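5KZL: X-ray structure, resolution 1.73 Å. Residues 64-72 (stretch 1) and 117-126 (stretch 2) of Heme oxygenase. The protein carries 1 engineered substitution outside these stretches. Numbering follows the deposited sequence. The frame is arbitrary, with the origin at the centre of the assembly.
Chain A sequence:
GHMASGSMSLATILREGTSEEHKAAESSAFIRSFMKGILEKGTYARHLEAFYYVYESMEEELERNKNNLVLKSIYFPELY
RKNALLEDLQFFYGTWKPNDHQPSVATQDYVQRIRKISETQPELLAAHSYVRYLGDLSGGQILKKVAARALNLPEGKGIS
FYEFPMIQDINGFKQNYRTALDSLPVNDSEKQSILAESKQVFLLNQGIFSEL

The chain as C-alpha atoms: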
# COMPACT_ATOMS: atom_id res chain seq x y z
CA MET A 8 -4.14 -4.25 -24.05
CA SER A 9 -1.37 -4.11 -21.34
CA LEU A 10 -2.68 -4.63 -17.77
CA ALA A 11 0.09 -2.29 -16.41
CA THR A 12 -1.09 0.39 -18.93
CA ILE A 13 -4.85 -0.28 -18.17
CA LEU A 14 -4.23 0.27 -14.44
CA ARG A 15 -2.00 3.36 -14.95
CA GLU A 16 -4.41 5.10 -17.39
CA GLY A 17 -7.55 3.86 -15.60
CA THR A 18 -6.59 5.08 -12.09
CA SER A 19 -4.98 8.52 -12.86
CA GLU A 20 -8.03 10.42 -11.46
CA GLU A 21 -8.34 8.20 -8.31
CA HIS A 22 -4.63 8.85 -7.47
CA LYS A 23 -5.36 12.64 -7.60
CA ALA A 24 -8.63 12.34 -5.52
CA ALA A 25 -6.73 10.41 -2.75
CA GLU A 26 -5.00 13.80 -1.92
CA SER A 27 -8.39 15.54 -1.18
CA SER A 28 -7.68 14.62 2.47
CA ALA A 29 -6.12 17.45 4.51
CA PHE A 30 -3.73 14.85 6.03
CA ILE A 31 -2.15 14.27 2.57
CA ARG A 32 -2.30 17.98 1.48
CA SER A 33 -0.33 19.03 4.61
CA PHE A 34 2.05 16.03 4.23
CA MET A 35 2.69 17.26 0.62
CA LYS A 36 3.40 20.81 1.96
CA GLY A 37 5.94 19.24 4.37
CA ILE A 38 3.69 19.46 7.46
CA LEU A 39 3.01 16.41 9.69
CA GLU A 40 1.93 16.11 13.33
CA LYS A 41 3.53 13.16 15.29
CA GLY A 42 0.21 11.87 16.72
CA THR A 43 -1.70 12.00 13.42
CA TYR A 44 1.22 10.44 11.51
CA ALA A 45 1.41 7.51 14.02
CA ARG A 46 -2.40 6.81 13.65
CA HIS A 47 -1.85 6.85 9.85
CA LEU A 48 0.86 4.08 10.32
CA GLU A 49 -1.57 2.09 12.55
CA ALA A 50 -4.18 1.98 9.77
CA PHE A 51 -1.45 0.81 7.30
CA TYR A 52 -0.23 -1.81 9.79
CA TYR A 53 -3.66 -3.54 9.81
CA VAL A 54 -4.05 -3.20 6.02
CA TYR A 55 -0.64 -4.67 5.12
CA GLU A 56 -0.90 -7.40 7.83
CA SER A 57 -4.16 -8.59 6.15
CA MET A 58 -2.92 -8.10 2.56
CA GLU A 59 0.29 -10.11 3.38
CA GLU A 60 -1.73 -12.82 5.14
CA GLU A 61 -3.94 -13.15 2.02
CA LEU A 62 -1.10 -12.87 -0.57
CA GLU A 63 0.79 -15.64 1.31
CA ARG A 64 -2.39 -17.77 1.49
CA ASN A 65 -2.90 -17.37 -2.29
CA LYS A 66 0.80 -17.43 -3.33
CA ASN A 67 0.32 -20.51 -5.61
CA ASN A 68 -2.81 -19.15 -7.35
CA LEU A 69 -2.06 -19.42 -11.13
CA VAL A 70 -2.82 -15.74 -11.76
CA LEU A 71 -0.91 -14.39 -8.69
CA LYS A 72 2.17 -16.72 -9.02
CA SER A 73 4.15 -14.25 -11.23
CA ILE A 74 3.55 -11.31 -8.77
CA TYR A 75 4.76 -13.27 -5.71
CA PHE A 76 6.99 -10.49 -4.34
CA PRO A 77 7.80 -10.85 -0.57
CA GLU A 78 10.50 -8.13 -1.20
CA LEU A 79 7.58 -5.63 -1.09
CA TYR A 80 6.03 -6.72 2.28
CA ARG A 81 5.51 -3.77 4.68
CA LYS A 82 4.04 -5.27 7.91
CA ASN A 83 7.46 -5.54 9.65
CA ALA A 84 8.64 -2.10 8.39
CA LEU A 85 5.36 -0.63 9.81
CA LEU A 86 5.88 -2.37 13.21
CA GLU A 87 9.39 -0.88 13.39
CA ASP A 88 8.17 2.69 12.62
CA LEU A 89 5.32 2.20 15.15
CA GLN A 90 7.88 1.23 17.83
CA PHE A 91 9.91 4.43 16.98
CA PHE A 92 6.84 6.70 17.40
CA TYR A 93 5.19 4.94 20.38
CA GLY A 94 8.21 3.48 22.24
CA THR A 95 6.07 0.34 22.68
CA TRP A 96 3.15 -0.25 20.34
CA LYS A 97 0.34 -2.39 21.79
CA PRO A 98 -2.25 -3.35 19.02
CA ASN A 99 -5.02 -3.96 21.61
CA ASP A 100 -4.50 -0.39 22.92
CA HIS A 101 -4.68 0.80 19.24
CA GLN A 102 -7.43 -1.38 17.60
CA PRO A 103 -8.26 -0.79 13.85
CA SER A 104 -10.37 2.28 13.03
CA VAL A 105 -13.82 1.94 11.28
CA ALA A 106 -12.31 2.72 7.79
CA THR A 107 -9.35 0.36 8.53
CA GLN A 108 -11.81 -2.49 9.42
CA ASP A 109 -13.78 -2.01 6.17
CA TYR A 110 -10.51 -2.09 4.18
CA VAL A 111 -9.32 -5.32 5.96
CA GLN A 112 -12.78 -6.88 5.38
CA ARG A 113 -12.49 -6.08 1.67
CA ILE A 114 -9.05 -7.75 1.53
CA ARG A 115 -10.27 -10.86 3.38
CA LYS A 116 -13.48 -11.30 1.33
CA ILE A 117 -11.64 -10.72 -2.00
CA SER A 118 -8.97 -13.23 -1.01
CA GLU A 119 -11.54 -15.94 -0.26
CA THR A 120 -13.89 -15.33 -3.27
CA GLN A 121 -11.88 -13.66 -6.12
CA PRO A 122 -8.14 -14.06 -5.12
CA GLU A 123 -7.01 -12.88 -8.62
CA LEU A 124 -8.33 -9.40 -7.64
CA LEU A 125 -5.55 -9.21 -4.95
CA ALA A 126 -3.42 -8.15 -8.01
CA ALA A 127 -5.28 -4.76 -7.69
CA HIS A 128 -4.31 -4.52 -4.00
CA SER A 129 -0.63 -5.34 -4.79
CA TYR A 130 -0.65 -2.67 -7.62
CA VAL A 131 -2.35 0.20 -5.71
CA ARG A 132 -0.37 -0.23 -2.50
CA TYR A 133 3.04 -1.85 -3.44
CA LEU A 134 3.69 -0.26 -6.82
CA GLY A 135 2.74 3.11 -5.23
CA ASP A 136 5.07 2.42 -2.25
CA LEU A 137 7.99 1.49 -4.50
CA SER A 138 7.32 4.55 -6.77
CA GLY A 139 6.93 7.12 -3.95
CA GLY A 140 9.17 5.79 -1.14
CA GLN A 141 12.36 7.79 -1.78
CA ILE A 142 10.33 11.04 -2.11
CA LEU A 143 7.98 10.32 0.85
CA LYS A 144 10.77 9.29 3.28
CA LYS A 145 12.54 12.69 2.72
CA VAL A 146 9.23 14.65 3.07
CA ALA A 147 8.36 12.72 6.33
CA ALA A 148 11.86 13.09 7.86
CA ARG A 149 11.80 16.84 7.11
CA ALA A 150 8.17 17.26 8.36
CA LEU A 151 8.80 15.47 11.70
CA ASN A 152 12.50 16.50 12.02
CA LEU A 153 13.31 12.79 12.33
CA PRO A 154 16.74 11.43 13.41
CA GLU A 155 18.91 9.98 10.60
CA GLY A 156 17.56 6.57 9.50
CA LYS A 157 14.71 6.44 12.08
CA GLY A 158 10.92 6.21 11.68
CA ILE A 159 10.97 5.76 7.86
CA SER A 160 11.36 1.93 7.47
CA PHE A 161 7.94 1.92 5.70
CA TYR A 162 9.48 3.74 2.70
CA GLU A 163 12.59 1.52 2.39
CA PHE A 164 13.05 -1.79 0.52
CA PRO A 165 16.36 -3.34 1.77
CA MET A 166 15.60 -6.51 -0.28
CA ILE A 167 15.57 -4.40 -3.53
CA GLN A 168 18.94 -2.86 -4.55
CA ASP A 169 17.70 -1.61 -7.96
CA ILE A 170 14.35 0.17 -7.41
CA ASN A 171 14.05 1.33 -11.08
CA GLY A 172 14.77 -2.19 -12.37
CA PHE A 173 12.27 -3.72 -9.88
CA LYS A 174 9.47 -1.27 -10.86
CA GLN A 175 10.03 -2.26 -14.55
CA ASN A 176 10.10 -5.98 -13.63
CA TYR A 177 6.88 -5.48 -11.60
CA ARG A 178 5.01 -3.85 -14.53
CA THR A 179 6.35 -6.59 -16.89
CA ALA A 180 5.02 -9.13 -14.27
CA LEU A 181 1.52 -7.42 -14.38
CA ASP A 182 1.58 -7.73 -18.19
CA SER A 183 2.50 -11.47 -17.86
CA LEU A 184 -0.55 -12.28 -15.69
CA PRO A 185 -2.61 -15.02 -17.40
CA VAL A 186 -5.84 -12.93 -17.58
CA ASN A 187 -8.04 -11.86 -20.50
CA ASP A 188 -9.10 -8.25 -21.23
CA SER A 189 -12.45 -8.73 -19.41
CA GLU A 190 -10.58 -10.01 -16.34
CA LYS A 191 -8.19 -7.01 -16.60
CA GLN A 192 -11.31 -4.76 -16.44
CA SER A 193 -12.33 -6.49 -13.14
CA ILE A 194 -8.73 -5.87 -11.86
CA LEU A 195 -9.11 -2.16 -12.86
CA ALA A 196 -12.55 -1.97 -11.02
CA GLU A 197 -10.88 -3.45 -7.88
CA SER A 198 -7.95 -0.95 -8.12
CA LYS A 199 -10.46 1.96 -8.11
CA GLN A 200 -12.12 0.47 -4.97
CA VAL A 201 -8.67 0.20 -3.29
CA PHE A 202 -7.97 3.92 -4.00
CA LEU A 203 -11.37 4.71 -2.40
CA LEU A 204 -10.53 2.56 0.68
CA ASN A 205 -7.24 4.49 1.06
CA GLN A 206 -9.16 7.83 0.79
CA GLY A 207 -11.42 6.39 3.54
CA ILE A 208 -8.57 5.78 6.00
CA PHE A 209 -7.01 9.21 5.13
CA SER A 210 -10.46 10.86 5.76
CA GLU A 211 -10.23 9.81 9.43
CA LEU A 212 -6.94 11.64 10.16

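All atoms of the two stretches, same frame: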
# COMPACT_ATOMS: atom_id res chain seq x y z
N ARG A 64 -1.39 -16.71 1.59
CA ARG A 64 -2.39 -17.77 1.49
C ARG A 64 -2.62 -18.16 0.03
O ARG A 64 -2.71 -19.35 -0.28
CB ARG A 64 -3.73 -17.30 2.07
CG ARG A 64 -4.72 -18.45 2.37
CD ARG A 64 -6.06 -18.02 2.95
NE ARG A 64 -5.96 -16.91 3.91
CZ ARG A 64 -5.64 -17.03 5.19
NH1 ARG A 64 -5.37 -18.22 5.71
NH2 ARG A 64 -5.57 -15.95 5.96
N ASN A 65 -2.67 -17.15 -0.87
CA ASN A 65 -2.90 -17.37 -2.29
C ASN A 65 -1.65 -17.33 -3.15
O ASN A 65 -1.78 -17.14 -4.36
CB ASN A 65 -3.93 -16.35 -2.80
CG ASN A 65 -5.29 -16.54 -2.18
OD1 ASN A 65 -5.98 -17.54 -2.42
ND2 ASN A 65 -5.62 -15.66 -1.27
N LYS A 66 -0.46 -17.56 -2.57
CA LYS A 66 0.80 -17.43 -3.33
C LYS A 66 0.91 -18.37 -4.54
O LYS A 66 1.59 -18.00 -5.51
CB LYS A 66 2.04 -17.56 -2.41
CG LYS A 66 2.28 -18.96 -1.85
CD LYS A 66 3.66 -19.06 -1.18
CE LYS A 66 3.68 -18.39 0.17
NZ LYS A 66 4.94 -18.63 0.93
N ASN A 67 0.25 -19.56 -4.50
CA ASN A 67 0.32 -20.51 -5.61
C ASN A 67 -0.86 -20.42 -6.58
O ASN A 67 -0.90 -21.19 -7.54
CB ASN A 67 0.54 -21.93 -5.13
CG ASN A 67 1.95 -22.11 -4.62
OD1 ASN A 67 2.93 -21.64 -5.23
ND2 ASN A 67 2.07 -22.72 -3.45
N ASN A 68 -1.75 -19.43 -6.39
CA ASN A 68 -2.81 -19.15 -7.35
C ASN A 68 -2.12 -18.90 -8.71
O ASN A 68 -1.09 -18.21 -8.76
CB ASN A 68 -3.60 -17.93 -6.91
CG ASN A 68 -4.64 -17.48 -7.89
OD1 ASN A 68 -4.34 -16.83 -8.90
ND2 ASN A 68 -5.89 -17.78 -7.61
N LEU A 69 -2.66 -19.50 -9.79
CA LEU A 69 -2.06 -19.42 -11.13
C LEU A 69 -1.94 -18.00 -11.66
O LEU A 69 -0.97 -17.70 -12.36
CB LEU A 69 -2.78 -20.32 -12.15
CG LEU A 69 -2.61 -21.85 -11.98
CD1 LEU A 69 -3.27 -22.58 -13.13
CD2 LEU A 69 -1.15 -22.24 -11.96
N VAL A 70 -2.88 -17.13 -11.32
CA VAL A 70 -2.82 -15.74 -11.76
C VAL A 70 -1.80 -14.96 -10.92
O VAL A 70 -0.98 -14.23 -11.49
CB VAL A 70 -4.22 -15.08 -11.83
CG1 VAL A 70 -4.13 -13.56 -11.96
CG2 VAL A 70 -5.03 -15.67 -12.99
N LEU A 71 -1.80 -15.14 -9.58
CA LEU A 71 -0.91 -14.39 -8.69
C LEU A 71 0.55 -14.86 -8.67
O LEU A 71 1.41 -14.08 -8.27
CB LEU A 71 -1.46 -14.33 -7.25
CG LEU A 71 -2.89 -13.79 -7.05
CD1 LEU A 71 -3.29 -13.96 -5.60
CD2 LEU A 71 -3.00 -12.32 -7.44
N LYS A 72 0.83 -16.12 -9.05
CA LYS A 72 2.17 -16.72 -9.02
C LYS A 72 3.30 -15.80 -9.51
O LYS A 72 4.30 -15.64 -8.80
CB LYS A 72 2.18 -18.05 -9.81
CG LYS A 72 2.30 -19.27 -8.92
CD LYS A 72 2.53 -20.53 -9.72
CE LYS A 72 2.20 -21.77 -8.92
NZ LYS A 72 2.64 -23.01 -9.62
N ILE A 117 -12.20 -10.61 -0.65
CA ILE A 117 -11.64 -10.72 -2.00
C ILE A 117 -10.75 -11.95 -2.05
O ILE A 117 -10.90 -12.79 -2.94
CB ILE A 117 -10.91 -9.40 -2.40
CG1 ILE A 117 -11.94 -8.31 -2.75
CG2 ILE A 117 -9.88 -9.61 -3.55
CD1 ILE A 117 -12.72 -8.56 -4.07
N SER A 118 -9.86 -12.10 -1.07
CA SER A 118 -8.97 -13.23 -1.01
C SER A 118 -9.72 -14.55 -1.03
O SER A 118 -9.29 -15.46 -1.73
CB SER A 118 -8.13 -13.16 0.25
OG SER A 118 -7.38 -14.35 0.44
N GLU A 119 -10.82 -14.68 -0.28
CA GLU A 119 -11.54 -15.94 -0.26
C GLU A 119 -12.44 -16.19 -1.48
O GLU A 119 -12.64 -17.36 -1.84
CB GLU A 119 -12.32 -16.16 1.04
CG GLU A 119 -13.09 -14.98 1.60
CD GLU A 119 -13.48 -15.20 3.05
OE1 GLU A 119 -12.98 -14.46 3.92
OE2 GLU A 119 -14.22 -16.17 3.32
N THR A 120 -12.96 -15.15 -2.15
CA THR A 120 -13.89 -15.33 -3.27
C THR A 120 -13.30 -15.09 -4.66
O THR A 120 -13.63 -15.83 -5.57
CB THR A 120 -15.12 -14.47 -3.08
OG1 THR A 120 -14.74 -13.09 -3.07
CG2 THR A 120 -15.93 -14.84 -1.84
N GLN A 121 -12.49 -14.02 -4.83
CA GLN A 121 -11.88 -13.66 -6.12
C GLN A 121 -10.39 -13.34 -5.88
O GLN A 121 -10.01 -12.17 -6.03
CB GLN A 121 -12.60 -12.44 -6.75
CG GLN A 121 -13.96 -12.74 -7.40
CD GLN A 121 -13.83 -13.57 -8.65
OE1 GLN A 121 -13.48 -13.07 -9.73
NE2 GLN A 121 -14.09 -14.86 -8.54
N PRO A 122 -9.56 -14.34 -5.45
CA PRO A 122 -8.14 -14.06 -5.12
C PRO A 122 -7.33 -13.39 -6.21
O PRO A 122 -6.44 -12.63 -5.87
CB PRO A 122 -7.58 -15.44 -4.74
CG PRO A 122 -8.54 -16.40 -5.30
CD PRO A 122 -9.86 -15.77 -5.21
N GLU A 123 -7.70 -13.56 -7.50
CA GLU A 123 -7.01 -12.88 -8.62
C GLU A 123 -7.10 -11.35 -8.48
O GLU A 123 -6.22 -10.63 -8.94
CB GLU A 123 -7.61 -13.30 -9.98
CG GLU A 123 -7.51 -14.80 -10.24
CD GLU A 123 -8.46 -15.72 -9.48
OE1 GLU A 123 -9.51 -15.24 -8.99
OE2 GLU A 123 -8.13 -16.93 -9.35
N LEU A 124 -8.18 -10.85 -7.84
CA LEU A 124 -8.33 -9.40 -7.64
C LEU A 124 -7.33 -8.82 -6.62
O LEU A 124 -7.19 -7.59 -6.53
CB LEU A 124 -9.78 -9.01 -7.29
CG LEU A 124 -10.89 -9.27 -8.35
CD1 LEU A 124 -12.23 -8.82 -7.82
CD2 LEU A 124 -10.61 -8.52 -9.65
N LEU A 125 -6.60 -9.68 -5.86
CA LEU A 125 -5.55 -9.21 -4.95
C LEU A 125 -4.42 -8.54 -5.77
O LEU A 125 -3.66 -7.73 -5.23
CB LEU A 125 -4.99 -10.35 -4.08
CG LEU A 125 -5.91 -10.87 -2.98
CD1 LEU A 125 -5.28 -12.05 -2.25
CD2 LEU A 125 -6.28 -9.74 -1.97
N ALA A 126 -4.37 -8.82 -7.10
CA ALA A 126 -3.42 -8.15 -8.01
C ALA A 126 -3.63 -6.63 -7.93
O ALA A 126 -2.66 -5.89 -7.98
CB ALA A 126 -3.61 -8.63 -9.45
O HOH W 1 -8.61 -18.07 -1.87

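This is a small, mixed contact between a mostly loop-and-turn segment and a largely helical one, far apart in sequence, in which two asparagines and a water fix the polar positions while Leu 71 supplies most of the apolar packing; it buries 379 Å² in all.

A helix ends in each stretch: Asn 65 and Gln 121 are each the first residue after a helix to leave helical phi/psi. The CA atoms lie 6.8 Å apart at Asn 65 and Pro 122 and 6.0 Å apart at Val 70 and Glu 123.

Asn 65 points its CA-to-CB bond toward the second stretch and uses both ends of its amide. Its ND2 lies 2.8 Å from Ser 118 OG, a short distance, but the N-H...O angle of 126° makes this a weak hydrogen bond. On the other side of the amide, a water donates to Asn 65 OD1 at 2.7 Å and to Ser 118 O at 2.7 Å, so the same pair of residues is joined a second time, through solvent. The amide also rests against Pro 122, with OD1 3.5 Å from Pro 122 CB.

Asn 68 makes the better-aimed bond. Its ND2 donates to Glu 123 OE2 at 3.0 Å with an angle of 178°, essentially linear. The opposite end of this amide is occupied at home: Asn 68 OD1 accepts from Val 70 N at 2.8 Å and from Leu 71 N at 3.1 Å. One side chain thus holds the start of its own following turn and reaches across the contact, and those local bonds help fix the amide's orientation. The type I turn from Asn 65 to Asn 68, with Asn 68 N bonded to Asn 65 O at 3.1 Å, sets the spacing between the two asparagines.

Apolar surface fills in around these bonds. Val 70 CB packs 3.7 Å from Glu 123 CG, so the glutamate offers its aliphatic portion to the valine while its carboxylate serves Asn 68. Leu 71 starts sideways, but its end comes nearer: CD1 sits 3.4 Å from Pro 122 O and 4.3 Å from Leu 125 CB, and CD2 lies 4.2 Å from Ala 126 CB. That carbonyl is not left unpaired, since Leu 125 N donates to Pro 122 O at 3.0 Å.

The rule to read here is economy: each asparagine amide serves more than one partner, and a leucine packs over a backbone already bonded to itself.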